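Hyperosmolarity resistance protein Emb (Staphylococcus epidermidis, PDB 6GV5) probably mediates adherence of the bacterium to surface-immobilized fibronectin, as part of a giant cell-surface protein that binds extracellular matrix. Local coordinates at residues Q15-Q26 with A50-K61. Residues are numbered along the deposited sequence; the frame is centred on the assembly and turned at random.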
ATOM      1  N   GLN A  15      10.125 -13.462   3.209  1.00 32.30           N
ATOM      2  CA  GLN A  15       9.361 -12.553   4.053  1.00 31.02           C
ATOM      3  C   GLN A  15       8.353 -11.764   3.229  1.00 31.01           C
ATOM      4  O   GLN A  15       7.196 -11.598   3.636  1.00 30.45           O
ATOM      5  CB  GLN A  15      10.297 -11.593   4.790  1.00 32.07           C
ATOM      6  CG  GLN A  15      11.226 -12.263   5.786  1.00 34.56           C
ATOM      7  CD  GLN A  15      11.903 -11.268   6.712  1.00 37.58           C
ATOM      8  OE1 GLN A  15      11.252 -10.387   7.273  1.00 38.74           O
ATOM      9  NE2 GLN A  15      13.214 -11.406   6.874  1.00 36.69           N
ATOM     10  N   ILE A  16       8.778 -11.269   2.065  1.00 27.25           N
ATOM     11  CA  ILE A  16       7.899 -10.461   1.224  1.00 28.47           C
ATOM     12  C   ILE A  16       6.718 -11.288   0.747  1.00 31.48           C
ATOM     13  O   ILE A  16       5.588 -10.790   0.647  1.00 28.06           O
ATOM     14  CB  ILE A  16       8.694  -9.875   0.042  1.00 28.08           C
ATOM     15  CG1 ILE A  16       9.621  -8.762   0.536  1.00 27.70           C
ATOM     16  CG2 ILE A  16       7.751  -9.340  -1.043  1.00 29.26           C
ATOM     17  CD1 ILE A  16      10.766  -8.431  -0.409  1.00 31.30           C
ATOM     18  N   THR A  17       6.959 -12.565   0.446  1.00 29.35           N
ATOM     19  CA  THR A  17       5.875 -13.435   0.002  1.00 31.74           C
ATOM     20  C   THR A  17       4.796 -13.574   1.067  1.00 34.08           C
ATOM     21  O   THR A  17       3.621 -13.761   0.732  1.00 34.37           O
ATOM     22  CB  THR A  17       6.432 -14.808  -0.376  1.00 37.08           C
ATOM     23  OG1 THR A  17       7.415 -14.658  -1.408  1.00 39.20           O
ATOM     24  CG2 THR A  17       5.321 -15.722  -0.861  1.00 40.61           C
ATOM     25  N   ASN A  18       5.173 -13.478   2.348  1.00 34.61           N
ATOM     26  CA  ASN A  18       4.197 -13.618   3.425  1.00 36.55           C
ATOM     27  C   ASN A  18       3.324 -12.376   3.572  1.00 36.51           C
ATOM     28  O   ASN A  18       2.206 -12.466   4.092  1.00 40.01           O
ATOM     29  CB  ASN A  18       4.901 -13.886   4.756  1.00 39.66           C
ATOM     30  CG  ASN A  18       5.351 -15.319   4.902  1.00 43.46           C
ATOM     31  OD1 ASN A  18       4.703 -16.238   4.405  1.00 43.78           O
ATOM     32  ND2 ASN A  18       6.466 -15.521   5.598  1.00 48.39           N
ATOM     33  N   PHE A  19       3.817 -11.213   3.150  1.00 33.50           N
ATOM     34  CA  PHE A  19       3.080  -9.972   3.337  1.00 32.81           C
ATOM     35  C   PHE A  19       1.692 -10.067   2.708  1.00 35.71           C
ATOM     36  O   PHE A  19       1.502 -10.691   1.657  1.00 33.92           O
ATOM     37  CB  PHE A  19       3.851  -8.800   2.730  1.00 31.24           C
ATOM     38  CG  PHE A  19       5.161  -8.495   3.416  1.00 30.79           C
ATOM     39  CD1 PHE A  19       5.472  -9.042   4.650  1.00 35.97           C
ATOM     40  CD2 PHE A  19       6.077  -7.645   2.822  1.00 30.09           C
ATOM     41  CE1 PHE A  19       6.674  -8.748   5.273  1.00 36.41           C
ATOM     42  CE2 PHE A  19       7.276  -7.350   3.438  1.00 30.27           C
ATOM     43  CZ  PHE A  19       7.576  -7.903   4.664  1.00 34.78           C
ATOM     44  N   THR A  20       0.712  -9.447   3.370  1.00 33.24           N
ATOM     45  CA  THR A  20      -0.656  -9.402   2.875  1.00 34.58           C
ATOM     46  C   THR A  20      -1.076  -8.018   2.402  1.00 33.52           C
ATOM     47  O   THR A  20      -2.061  -7.906   1.661  1.00 32.14           O
ATOM     48  CB  THR A  20      -1.634  -9.866   3.965  1.00 39.41           C
ATOM     49  OG1 THR A  20      -1.613  -8.935   5.054  1.00 45.53           O
ATOM     50  CG2 THR A  20      -1.247 -11.244   4.476  1.00 42.58           C
ATOM     51  N   GLY A  21      -0.361  -6.967   2.807  1.00 26.37           N
ATOM     52  CA  GLY A  21      -0.706  -5.635   2.345  1.00 23.86           C
ATOM     53  C   GLY A  21      -0.314  -5.425   0.897  1.00 25.45           C
ATOM     54  O   GLY A  21      -1.124  -4.990   0.072  1.00 22.17           O
ATOM     55  N   LEU A  22       0.931  -5.747   0.564  1.00 24.00           N
ATOM     56  CA  LEU A  22       1.396  -5.628  -0.808  1.00 22.46           C
ATOM     57  C   LEU A  22       0.543  -6.462  -1.755  1.00 25.02           C
ATOM     58  O   LEU A  22       0.097  -7.561  -1.418  1.00 26.62           O
ATOM     59  CB  LEU A  22       2.849  -6.085  -0.914  1.00 21.40           C
ATOM     60  CG  LEU A  22       3.870  -5.321  -0.065  1.00 20.82           C
ATOM     61  CD1 LEU A  22       5.249  -5.977  -0.216  1.00 28.23           C
ATOM     62  CD2 LEU A  22       3.904  -3.866  -0.471  1.00 25.80           C
ATOM     63  N   THR A  23       0.339  -5.942  -2.962  1.00 24.25           N
ATOM     64  CA  THR A  23      -0.283  -6.724  -4.017  1.00 25.46           C
ATOM     65  C   THR A  23       0.762  -7.622  -4.667  1.00 26.65           C
ATOM     66  O   THR A  23       1.971  -7.407  -4.531  1.00 26.14           O
ATOM     67  CB  THR A  23      -0.900  -5.812  -5.069  1.00 22.19           C
ATOM     68  OG1 THR A  23       0.133  -5.068  -5.718  1.00 25.47           O
ATOM     69  CG2 THR A  23      -1.894  -4.851  -4.417  1.00 28.49           C
ATOM     70  N   GLU A  24       0.283  -8.630  -5.402  1.00 28.85           N
ATOM     71  CA  GLU A  24       1.215  -9.541  -6.064  1.00 32.84           C
ATOM     72  C   GLU A  24       2.118  -8.817  -7.053  1.00 30.22           C
ATOM     73  O   GLU A  24       3.324  -9.116  -7.079  1.00 31.23           O
ATOM     74  CB  GLU A  24       0.442 -10.676  -6.748  1.00 35.21           C
ATOM     75  CG  GLU A  24      -0.492 -11.427  -5.805  1.00 38.40           C
ATOM     76  N   PRO A  25       1.635  -7.880  -7.870  1.00 29.02           N
ATOM     77  CA  PRO A  25       2.572  -7.101  -8.695  1.00 30.88           C
ATOM     78  C   PRO A  25       3.624  -6.366  -7.883  1.00 29.90           C
ATOM     79  O   PRO A  25       4.786  -6.305  -8.296  1.00 28.89           O
ATOM     80  CB  PRO A  25       1.645  -6.134  -9.452  1.00 33.26           C
ATOM     81  CG  PRO A  25       0.345  -6.833  -9.498  1.00 34.11           C
ATOM     82  CD  PRO A  25       0.227  -7.587  -8.200  1.00 30.45           C
ATOM     83  N   GLN A  26       3.247  -5.806  -6.726  1.00 27.64           N
ATOM     84  CA  GLN A  26       4.217  -5.110  -5.895  1.00 24.57           C
ATOM     85  C   GLN A  26       5.256  -6.072  -5.334  1.00 25.89           C
ATOM     86  O   GLN A  26       6.440  -5.740  -5.262  1.00 26.39           O
ATOM     87  CB  GLN A  26       3.507  -4.392  -4.745  1.00 22.91           C
ATOM     88  CG  GLN A  26       2.810  -3.115  -5.144  1.00 28.65           C
ATOM     89  CD  GLN A  26       2.006  -2.542  -4.003  1.00 24.97           C
ATOM     90  OE1 GLN A  26       1.394  -3.285  -3.231  1.00 23.70           O
ATOM     91  NE2 GLN A  26       2.008  -1.219  -3.881  1.00 27.05           N
ATOM     92  N   ALA A  50      10.362  -2.562   1.853  1.00 27.57           N
ATOM     93  CA  ALA A  50       9.213  -3.409   1.551  1.00 25.81           C
ATOM     94  C   ALA A  50       8.299  -3.546   2.762  1.00 26.37           C
ATOM     95  O   ALA A  50       7.072  -3.550   2.624  1.00 23.93           O
ATOM     96  CB  ALA A  50       9.685  -4.787   1.086  1.00 27.26           C
ATOM     97  N   LYS A  51       8.878  -3.674   3.958  1.00 24.75           N
ATOM     98  CA  LYS A  51       8.054  -3.804   5.152  1.00 23.39           C
ATOM     99  C   LYS A  51       7.256  -2.535   5.401  1.00 24.85           C
ATOM    100  O   LYS A  51       6.092  -2.594   5.821  1.00 26.07           O
ATOM    101  CB  LYS A  51       8.935  -4.132   6.362  1.00 27.95           C
ATOM    102  CG  LYS A  51       9.391  -5.576   6.393  1.00 31.77           C
ATOM    103  CD  LYS A  51      10.252  -5.876   7.611  1.00 34.62           C
ATOM    104  CE  LYS A  51      10.748  -7.317   7.580  1.00 45.06           C
ATOM    105  NZ  LYS A  51      11.788  -7.582   8.615  1.00 49.99           N
ATOM    106  N   PHE A  52       7.864  -1.376   5.159  1.00 23.73           N
ATOM    107  CA  PHE A  52       7.147  -0.122   5.362  1.00 26.39           C
ATOM    108  C   PHE A  52       6.048   0.037   4.323  1.00 25.07           C
ATOM    109  O   PHE A  52       4.907   0.387   4.652  1.00 25.79           O
ATOM    110  CB  PHE A  52       8.118   1.053   5.307  1.00 28.61           C
ATOM    111  CG  PHE A  52       7.447   2.392   5.450  1.00 32.68           C
ATOM    112  CD1 PHE A  52       6.906   2.782   6.662  1.00 35.75           C
ATOM    113  CD2 PHE A  52       7.354   3.252   4.373  1.00 34.23           C
ATOM    114  CE1 PHE A  52       6.283   4.009   6.795  1.00 39.99           C
ATOM    115  CE2 PHE A  52       6.737   4.481   4.502  1.00 36.68           C
ATOM    116  CZ  PHE A  52       6.203   4.860   5.713  1.00 39.11           C
ATOM    117  N   LEU A  53       6.376  -0.233   3.059  1.00 25.10           N
ATOM    118  CA  LEU A  53       5.371  -0.193   2.005  1.00 24.23           C
ATOM    119  C   LEU A  53       4.231  -1.155   2.306  1.00 24.59           C
ATOM    120  O   LEU A  53       3.056  -0.835   2.075  1.00 23.52           O
ATOM    121  CB  LEU A  53       6.019  -0.528   0.663  1.00 27.63           C
ATOM    122  CG  LEU A  53       5.109  -0.452  -0.560  1.00 30.91           C
ATOM    123  CD1 LEU A  53       4.703   0.979  -0.849  1.00 31.78           C
ATOM    124  CD2 LEU A  53       5.804  -1.073  -1.763  1.00 32.51           C
ATOM    125  N   ASN A  54       4.550  -2.332   2.844  1.00 21.90           N
ATOM    126  CA  ASN A  54       3.505  -3.286   3.183  1.00 22.06           C
ATOM    127  C   ASN A  54       2.547  -2.711   4.214  1.00 23.32           C
ATOM    128  O   ASN A  54       1.331  -2.882   4.100  1.00 20.30           O
ATOM    129  CB  ASN A  54       4.119  -4.589   3.695  1.00 23.52           C
ATOM    130  CG  ASN A  54       3.070  -5.607   4.053  1.00 26.33           C
ATOM    131  OD1 ASN A  54       2.299  -6.045   3.198  1.00 24.76           O
ATOM    132  ND2 ASN A  54       3.017  -5.977   5.324  1.00 28.28           N
ATOM    133  N   GLY A  55       3.069  -2.029   5.235  1.00 22.36           N
ATOM    134  CA  GLY A  55       2.191  -1.427   6.225  1.00 23.82           C
ATOM    135  C   GLY A  55       1.299  -0.356   5.633  1.00 21.67           C
ATOM    136  O   GLY A  55       0.123  -0.234   6.001  1.00 23.52           O
ATOM    137  N   LYS A  56       1.841   0.430   4.699  1.00 22.25           N
ATOM    138  CA  LYS A  56       1.046   1.485   4.088  1.00 22.24           C
ATOM    139  C   LYS A  56      -0.026   0.885   3.191  1.00 19.47           C
ATOM    140  O   LYS A  56      -1.154   1.395   3.129  1.00 21.09           O
ATOM    141  CB  LYS A  56       1.938   2.426   3.291  1.00 22.96           C
ATOM    142  CG  LYS A  56       2.835   3.295   4.168  1.00 26.22           C
ATOM    143  CD  LYS A  56       2.001   4.262   4.992  1.00 33.58           C
ATOM    144  CE  LYS A  56       2.866   5.140   5.886  1.00 45.01           C
ATOM    145  NZ  LYS A  56       2.029   5.997   6.774  1.00 68.10           N
ATOM    146  N   MET A  57       0.306  -0.205   2.496  1.00 20.25           N
ATOM    147  CA  MET A  57      -0.683  -0.865   1.658  1.00 19.87           C
ATOM    148  C   MET A  57      -1.781  -1.504   2.503  1.00 19.55           C
ATOM    149  O   MET A  57      -2.947  -1.526   2.100  1.00 20.21           O
ATOM    150  CB  MET A  57      -0.019  -1.908   0.764  1.00 18.62           C
ATOM    151  CG  MET A  57       0.730  -1.298  -0.399  1.00 20.51           C
ATOM    152  SD  MET A  57      -0.319  -0.302  -1.475  1.00 21.21           S
ATOM    153  CE  MET A  57      -1.433  -1.569  -2.061  1.00 23.33           C
ATOM    154  N   GLU A  58      -1.429  -2.049   3.677  1.00 20.06           N
ATOM    155  CA  GLU A  58      -2.449  -2.499   4.616  1.00 21.91           C
ATOM    156  C   GLU A  58      -3.379  -1.350   4.985  1.00 19.45           C
ATOM    157  O   GLU A  58      -4.605  -1.512   5.005  1.00 20.90           O
ATOM    158  CB  GLU A  58      -1.798  -3.083   5.874  1.00 23.55           C
ATOM    159  CG  GLU A  58      -1.136  -4.428   5.668  1.00 28.43           C
ATOM    160  CD  GLU A  58      -0.515  -4.971   6.942  1.00 39.73           C
ATOM    161  OE1 GLU A  58      -0.314  -4.179   7.889  1.00 40.90           O
ATOM    162  OE2 GLU A  58      -0.233  -6.186   6.997  1.00 48.83           O
ATOM    163  N   GLU A  59      -2.802  -0.185   5.314  1.00 20.65           N
ATOM    164  CA  GLU A  59      -3.612   0.978   5.653  1.00 22.28           C
ATOM    165  C   GLU A  59      -4.503   1.386   4.488  1.00 18.84           C
ATOM    166  O   GLU A  59      -5.680   1.733   4.685  1.00 19.43           O
ATOM    167  CB  GLU A  59      -2.716   2.154   6.027  1.00 25.73           C
ATOM    168  CG  GLU A  59      -1.915   2.012   7.301  1.00 35.22           C
ATOM    169  CD  GLU A  59      -1.154   3.287   7.612  1.00 40.77           C
ATOM    170  OE1 GLU A  59      -1.723   4.377   7.384  1.00 42.75           O
ATOM    171  OE2 GLU A  59       0.008   3.203   8.062  1.00 49.27           O
ATOM    172  N   LEU A  60      -3.955   1.385   3.279  1.00 18.33           N
ATOM    173  CA  LEU A  60      -4.743   1.762   2.114  1.00 17.16           C
ATOM    174  C   LEU A  60      -5.871   0.770   1.869  1.00 19.49           C
ATOM    175  O   LEU A  60      -7.008   1.172   1.586  1.00 18.79           O
ATOM    176  CB  LEU A  60      -3.844   1.865   0.888  1.00 19.20           C
ATOM    177  CG  LEU A  60      -4.580   2.235  -0.408  1.00 19.66           C
ATOM    178  CD1 LEU A  60      -5.171   3.629  -0.375  1.00 19.97           C
ATOM    179  CD2 LEU A  60      -3.618   2.077  -1.580  1.00 20.79           C
ATOM    180  N   LYS A  61      -5.582  -0.532   1.981  1.00 18.72           N
ATOM    181  CA  LYS A  61      -6.616  -1.535   1.747  1.00 19.27           C
ATOM    182  C   LYS A  61      -7.755  -1.407   2.750  1.00 18.95           C
ATOM    183  O   LYS A  61      -8.919  -1.618   2.397  1.00 19.90           O
ATOM    184  CB  LYS A  61      -6.003  -2.936   1.800  1.00 19.85           C
ATOM    185  CG  LYS A  61      -5.268  -3.309   0.517  1.00 20.22           C
ATOM    186  CD  LYS A  61      -4.578  -4.667   0.611  1.00 21.08           C
ATOM    187  CE  LYS A  61      -4.173  -5.183  -0.770  1.00 23.69           C
ATOM    188  NZ  LYS A  61      -3.474  -6.514  -0.672  1.00 24.97           N
TER
HETATM  189  O   HOH W   1       1.153  -8.156   5.840  1.00 35.23           O
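Asn54 reaches from helix 40-65 into the turn 19-23, where its OD1 accepts two backbone N-H groups: a fairly straight bond from Leu22 N (3.0 Å), in the amide's carbonyl plane, and a weak, strongly bent one from Gly21 N (2.8 Å). Setting CG anti to the backbone N (chi1 -180°) carries the Asn54 amide over one face of the Phe19 ring, the planes 20° apart; its ND2 and Thr20 N donate to a water that donates to Glu58 OE2. Gly21 packs on the helix, its CA 3.6 Å from Glu58 CG. As in three-helix GA modules, the turn joins helices 2-18 and 24-35 and packs against helix 40-65. The extended chain of Lys61 reaches the turn, its NZ bonding to Thr20 O (3.1 Å) and, from above the carbonyl plane, to Gly21 O (2.9 Å). Leu22 CD2 meets Leu53 CD2 at 3.6 Å. Thr23 and Gln26 form a capping box starting helix 24-35: Thr23 N donates to Gln26 OE1 on a lone pair, and Gln26 N weakly to Thr23 OG1. Met57, folded at chi2 and chi3, lies against the Gln26 amide, whose NE2 donates weakly to Met57 SD (3.5 Å) and bonds to Thr105 O.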